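Local coordinates for malonyl CoA:acyl carrier protein malonyltransferase (Streptomyces coelicolor, PDB 1NM2) that probably transfers the malonyl group from malonyl-CoA to holo acyl carrier protein, a step that supplies fatty acid biosynthesis, at residues A93-S98 with E263-L268; S231-R236 with L245-G250. All blocks are in the same frame, centred on the assembly; numbering follows the deposited sequence.

The centres of the two contacts lie about 12 Å apart, and along the chain contact 2 is nested inside the loop closed by contact 1. Contact 1 packs helix 258-267 on the strand that leads to Ser98, which meets the bound acetate, a mimic of a malonyl group in the active site. Contact 2 ties the loop 231-236 to helix 241-251. Asn232 connects that loop to the turn at the end of strand 93-96: its OD1 accepts a probable hydrogen bond of 2.8 Å from Ser98 N, while its ND2 donates to Gly96 O. Thr264 OG1 of helix 258-267 probably hydrogen-bonds Gly235 O, a second link between the contacts.

Contact 1. Residues A93-S98 with E263-L268. With ACY (acetic acid), chain D.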
loop_
_atom_site.group_PDB
_atom_site.type_symbol
_atom_site.label_atom_id
_atom_site.label_comp_id
_atom_site.label_asym_id
_atom_site.label_seq_id
_atom_site.Cartn_x
_atom_site.Cartn_y
_atom_site.Cartn_z
ATOM N N ALA A 93 12.426 3.780 10.321
ATOM C CA ALA A 93 12.285 3.183 8.998
ATOM C C ALA A 93 10.870 3.382 8.476
ATOM O O ALA A 93 9.950 3.649 9.250
ATOM C CB ALA A 93 12.611 1.701 9.056
ATOM N N VAL A 94 10.701 3.253 7.160
ATOM C CA VAL A 94 9.388 3.408 6.541
ATOM C C VAL A 94 9.110 2.301 5.535
ATOM O O VAL A 94 10.030 1.688 4.995
ATOM C CB VAL A 94 9.259 4.759 5.809
ATOM C CG1 VAL A 94 9.428 5.899 6.803
ATOM C CG2 VAL A 94 10.285 4.845 4.673
ATOM N N ALA A 95 7.831 2.044 5.291
ATOM C CA ALA A 95 7.429 1.025 4.326
ATOM C C ALA A 95 5.927 1.156 4.083
ATOM O O ALA A 95 5.233 1.886 4.798
ATOM C CB ALA A 95 7.772 -0.369 4.849
ATOM N N GLY A 96 5.429 0.469 3.064
ATOM C CA GLY A 96 4.013 0.546 2.765
ATOM C C GLY A 96 3.562 -0.642 1.945
ATOM O O GLY A 96 4.386 -1.332 1.351
ATOM N N HIS A 97 2.252 -0.874 1.907
ATOM C CA HIS A 97 1.707 -2.001 1.163
ATOM C C HIS A 97 1.273 -1.591 -0.246
ATOM O O HIS A 97 0.282 -0.889 -0.417
ATOM C CB HIS A 97 0.525 -2.603 1.933
ATOM C CG HIS A 97 0.216 -4.018 1.552
ATOM N ND1 HIS A 97 -0.390 -4.354 0.360
ATOM C CD2 HIS A 97 0.464 -5.184 2.192
ATOM C CE1 HIS A 97 -0.503 -5.669 0.284
ATOM N NE2 HIS A 97 0.008 -6.196 1.383
ATOM N N SER A 98 2.034 -2.039 -1.240
ATOM C CA SER A 98 1.772 -1.744 -2.649
ATOM C C SER A 98 1.752 -0.236 -2.921
ATOM O O SER A 98 2.808 0.378 -3.056
ATOM C CB SER A 98 0.450 -2.381 -3.088
ATOM O OG SER A 98 0.375 -2.426 -4.505
ATOM N N GLU A 263 9.472 -9.116 8.696
ATOM C CA GLU A 263 10.632 -9.855 9.191
ATOM C C GLU A 263 11.797 -8.873 9.330
ATOM O O GLU A 263 12.577 -8.935 10.277
ATOM C CB GLU A 263 11.030 -10.969 8.214
ATOM C CG GLU A 263 10.084 -12.157 8.180
ATOM C CD GLU A 263 9.998 -12.864 9.521
ATOM O OE1 GLU A 263 11.065 -13.124 10.122
ATOM O OE2 GLU A 263 8.868 -13.161 9.969
ATOM N N THR A 264 11.909 -7.962 8.368
ATOM C CA THR A 264 12.965 -6.960 8.388
ATOM C C THR A 264 12.756 -5.978 9.545
ATOM O O THR A 264 13.722 -5.548 10.184
ATOM C CB THR A 264 13.021 -6.218 7.038
ATOM O OG1 THR A 264 13.570 -7.102 6.053
ATOM C CG2 THR A 264 13.879 -4.964 7.126
ATOM N N PHE A 265 11.504 -5.628 9.827
ATOM C CA PHE A 265 11.221 -4.713 10.939
ATOM C C PHE A 265 11.770 -5.377 12.216
ATOM O O PHE A 265 12.333 -4.714 13.086
ATOM C CB PHE A 265 9.704 -4.476 11.093
ATOM C CG PHE A 265 9.046 -3.802 9.909
ATOM C CD1 PHE A 265 7.660 -3.855 9.758
ATOM C CD2 PHE A 265 9.794 -3.131 8.943
ATOM C CE1 PHE A 265 7.030 -3.256 8.663
ATOM C CE2 PHE A 265 9.170 -2.531 7.843
ATOM C CZ PHE A 265 7.783 -2.597 7.706
ATOM N N LYS A 266 11.598 -6.694 12.313
ATOM C CA LYS A 266 12.087 -7.449 13.464
ATOM C C LYS A 266 13.604 -7.348 13.528
ATOM O O LYS A 266 14.179 -7.048 14.577
ATOM C CB LYS A 266 11.707 -8.925 13.348
ATOM C CG LYS A 266 10.215 -9.222 13.284
ATOM C CD LYS A 266 10.002 -10.730 13.267
ATOM C CE LYS A 266 8.577 -11.110 12.917
ATOM N NZ LYS A 266 8.459 -12.584 12.712
ATOM N N GLU A 267 14.250 -7.615 12.397
ATOM C CA GLU A 267 15.701 -7.553 12.310
ATOM C C GLU A 267 16.203 -6.166 12.701
ATOM O O GLU A 267 17.326 -6.018 13.176
ATOM C CB GLU A 267 16.162 -7.898 10.887
ATOM C CG GLU A 267 15.843 -9.328 10.460
ATOM C CD GLU A 267 16.321 -9.654 9.050
ATOM O OE1 GLU A 267 15.805 -9.047 8.083
ATOM O OE2 GLU A 267 17.213 -10.519 8.907
ATOM N N LEU A 268 15.365 -5.151 12.504
ATOM C CA LEU A 268 15.735 -3.780 12.845
ATOM C C LEU A 268 15.409 -3.470 14.307
ATOM O O LEU A 268 15.697 -2.377 14.794
ATOM C CB LEU A 268 15.001 -2.781 11.938
ATOM C CG LEU A 268 15.293 -2.732 10.431
ATOM C CD1 LEU A 268 14.343 -1.742 9.770
ATOM C CD2 LEU A 268 16.738 -2.320 10.179
HETATM C C ACY D . -2.448 -2.490 -5.773
HETATM O O ACY D . -3.559 -1.824 -5.883
HETATM O OXT ACY D . -1.297 -2.150 -6.210
HETATM C CH3 ACY D . -2.596 -3.806 -5.026
#
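Strand 93-96 comes nearest to helix 258-267 where Ala93 CA lies 8.2 Å from Phe265 CA, and the gap is filled by Ala95 against Phe265 and Ala93 against Leu268. The methyls of Ala93 and Ala95, two residues apart on one side of the strand, both point to the helix. Phe265 reaches Ala95 with the far end of its ring: CZ is 3.6 Å from Ala95 CB and CE2 3.9 Å from it, so that the methyl sits at the ring edge, in its plane. With CG anti to the carbonyl carbon (chi1 -63°), the phenyl leans off the helix toward the sheet, where Val4, Val6 and Val230 add to the apolar bed. Further on, Leu268, just past the helix, brings CD1 to 3.9 Å from Ala93 CB. Alanine suits both strand positions because its methyl lets the ring and the leucine branch come close, whereas phenylalanine and leucine have the reach to span the gap. Charge is kept to the solvent side of the helix, where Lys266 NZ bridges to Glu263 OE2 at 2.8 Å, approaching from above the carboxylate plane. Beyond the packed residues the strand ends in a sharp turn. Ser98 has a strained backbone (phi 58°, psi -100°), and its OG faces OXT of the acetate; the hydrogen bond modelled there is very short, so its exact length is doubtful. His202 NE2 and Arg123 NH2 also bond to this hydroxyl, and Arg123 holds the acetate too. A strand running into a strained serine turn, followed by helix 100-107, with Gly96 and Gly100 on either side of Ser98, is consistent with the GxSxG nucleophile elbow of an alpha/beta hydrolase-like core.

Contact 2. Residues S231-R236 with L245-G250; sequences SNKDGR and LDRLVG
Arg247 reaches from helix 241-251 into the loop 231-236 and meets Asp234 and Ser231 there, joining a salt-bridge network to an ST turn and an Asx turn just after the edge strand 228-229 of the parallel sheet. The guanidinium grips the carboxylate end-on, NH1 to Asp234 OD2 at 2.9 Å and NH2 to Asp234 OD1 at 3.1 Å. Both oxygens lie close to the guanidinium plane, but the two flat groups are turned 46° apart: OD1 is met on its syn side, OD2 from above the carboxylate plane. An arginine suits this place because its chain, extended from CG to NE, spans the distance from the helix and ends in two nitrogens, NH1 and NH2, that can each donate to one carboxylate oxygen. Arg236 adds a second positive charge, its NE lying a long 3.8 Å from Asp234 OD1 without an N-H aimed at it; the two arginines would probably stabilise the charged carboxylate. Among the hydrogen bonds to uncharged acceptors, Arg247 NH1 also makes a weak one, bent to 149° at the hydrogen, to Ser231 OG at 2.9 Å, with Ser231 OG lying at the guanidinium edge, in its plane. That hydroxyl closes the ST turn as well, accepting from Lys233 N at 3.3 Å. Backbone pairing of Ser231 N with Arg236 O brings the ends of the loop together, and Gly235 takes the positive phi (68°) of the turn easily, having no side chain to clash. Van der Waals contact is slight: Lys233 CB lies 3.5 Å from Arg247 NH1, where the two side chains cross at about a right angle, while the end of the Lys233 chain leads away. Asp234 OD2 completes the Asx turn by accepting from Arg236 N at 3.0 Å, on the face of the carboxylate opposite to the one approached by Arg247 NH1.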
loop_
_atom_site.group_PDB
_atom_site.type_symbol
_atom_site.label_atom_id
_atom_site.label_comp_id
_atom_site.label_asym_id
_atom_site.label_seq_id
_atom_site.Cartn_x
_atom_site.Cartn_y
_atom_site.Cartn_z
ATOM N N SER A 231 11.535 -2.404 1.186
ATOM C CA SER A 231 10.798 -2.726 -0.041
ATOM C C SER A 231 9.954 -4.007 -0.090
ATOM O O SER A 231 10.364 -5.066 0.398
ATOM C CB SER A 231 11.786 -2.725 -1.218
ATOM O OG SER A 231 11.222 -3.279 -2.396
ATOM N N ASN A 232 8.782 -3.889 -0.720
ATOM C CA ASN A 232 7.821 -4.986 -0.897
ATOM C C ASN A 232 8.350 -6.172 -1.696
ATOM O O ASN A 232 7.901 -7.301 -1.515
ATOM C CB ASN A 232 6.573 -4.491 -1.632
ATOM C CG ASN A 232 5.619 -3.739 -0.743
ATOM O OD1 ASN A 232 4.557 -3.324 -1.191
ATOM N ND2 ASN A 232 5.986 -3.559 0.522
ATOM N N LYS A 233 9.265 -5.902 -2.617
ATOM C CA LYS A 233 9.819 -6.947 -3.474
ATOM C C LYS A 233 10.412 -8.128 -2.719
ATOM O O LYS A 233 10.096 -9.282 -3.000
ATOM C CB LYS A 233 10.893 -6.348 -4.393
ATOM C CG LYS A 233 11.783 -7.367 -5.098
ATOM C CD LYS A 233 11.451 -7.480 -6.571
ATOM C CE LYS A 233 12.570 -8.173 -7.346
ATOM N NZ LYS A 233 12.853 -9.543 -6.840
ATOM N N ASP A 234 11.269 -7.829 -1.755
ATOM C CA ASP A 234 11.958 -8.863 -1.007
ATOM C C ASP A 234 12.190 -8.484 0.456
ATOM O O ASP A 234 12.988 -9.117 1.142
ATOM C CB ASP A 234 13.298 -9.114 -1.684
ATOM C CG ASP A 234 14.094 -7.836 -1.864
ATOM O OD1 ASP A 234 15.091 -7.854 -2.609
ATOM O OD2 ASP A 234 13.720 -6.808 -1.254
ATOM N N GLY A 235 11.507 -7.443 0.921
ATOM C CA GLY A 235 11.665 -7.014 2.301
ATOM C C GLY A 235 13.028 -6.427 2.640
ATOM O O GLY A 235 13.371 -6.287 3.816
ATOM N N ARG A 236 13.810 -6.070 1.630
ATOM C CA ARG A 236 15.131 -5.503 1.887
ATOM C C ARG A 236 15.137 -3.979 1.969
ATOM O O ARG A 236 14.254 -3.304 1.438
ATOM C CB ARG A 236 16.124 -5.945 0.809
ATOM C CG ARG A 236 16.427 -7.435 0.806
ATOM C CD ARG A 236 17.507 -7.768 -0.209
ATOM N NE ARG A 236 17.791 -9.202 -0.252
ATOM C CZ ARG A 236 18.739 -9.754 -1.002
ATOM N NH1 ARG A 236 19.503 -8.992 -1.778
ATOM N NH2 ARG A 236 18.925 -11.069 -0.978
ATOM N N LEU A 245 12.927 3.783 -6.934
ATOM C CA LEU A 245 12.008 4.077 -8.024
ATOM C C LEU A 245 11.833 2.903 -8.990
ATOM O O LEU A 245 10.710 2.605 -9.418
ATOM C CB LEU A 245 12.482 5.317 -8.788
ATOM C CG LEU A 245 11.608 5.787 -9.959
ATOM C CD1 LEU A 245 10.178 6.003 -9.493
ATOM C CD2 LEU A 245 12.178 7.064 -10.536
ATOM N N ASP A 246 12.929 2.240 -9.346
ATOM C CA ASP A 246 12.837 1.112 -10.264
ATOM C C ASP A 246 11.987 0.011 -9.639
ATOM O O ASP A 246 11.183 -0.623 -10.326
ATOM C CB ASP A 246 14.226 0.567 -10.630
ATOM C CG ASP A 246 15.027 1.527 -11.509
ATOM O OD1 ASP A 246 14.421 2.305 -12.271
ATOM O OD2 ASP A 246 16.272 1.491 -11.452
ATOM N N ARG A 247 12.161 -0.209 -8.337
ATOM C CA ARG A 247 11.391 -1.225 -7.630
ATOM C C ARG A 247 9.898 -0.882 -7.621
ATOM O O ARG A 247 9.056 -1.763 -7.809
ATOM C CB ARG A 247 11.907 -1.383 -6.198
ATOM C CG ARG A 247 13.178 -2.205 -6.099
ATOM C CD ARG A 247 13.751 -2.202 -4.694
ATOM N NE ARG A 247 14.843 -3.164 -4.567
ATOM C CZ ARG A 247 14.778 -4.278 -3.840
ATOM N NH1 ARG A 247 13.668 -4.575 -3.167
ATOM N NH2 ARG A 247 15.819 -5.097 -3.794
ATOM N N LEU A 248 9.573 0.393 -7.404
ATOM C CA LEU A 248 8.179 0.843 -7.395
ATOM C C LEU A 248 7.521 0.550 -8.744
ATOM O O LEU A 248 6.404 0.040 -8.808
ATOM C CB LEU A 248 8.093 2.357 -7.139
ATOM C CG LEU A 248 8.408 2.938 -5.759
ATOM C CD1 LEU A 248 8.453 4.462 -5.852
ATOM C CD2 LEU A 248 7.346 2.498 -4.755
ATOM N N VAL A 249 8.223 0.882 -9.822
ATOM C CA VAL A 249 7.699 0.670 -11.166
ATOM C C VAL A 249 7.477 -0.811 -11.469
ATOM O O VAL A 249 6.460 -1.186 -12.053
ATOM C CB VAL A 249 8.648 1.262 -12.226
ATOM C CG1 VAL A 249 8.091 1.020 -13.626
ATOM C CG2 VAL A 249 8.834 2.756 -11.982
ATOM N N GLY A 250 8.429 -1.643 -11.061
ATOM C CA GLY A 250 8.322 -3.072 -11.298
ATOM C C GLY A 250 7.330 -3.789 -10.400
ATOM O O GLY A 250 6.732 -4.778 -10.821
#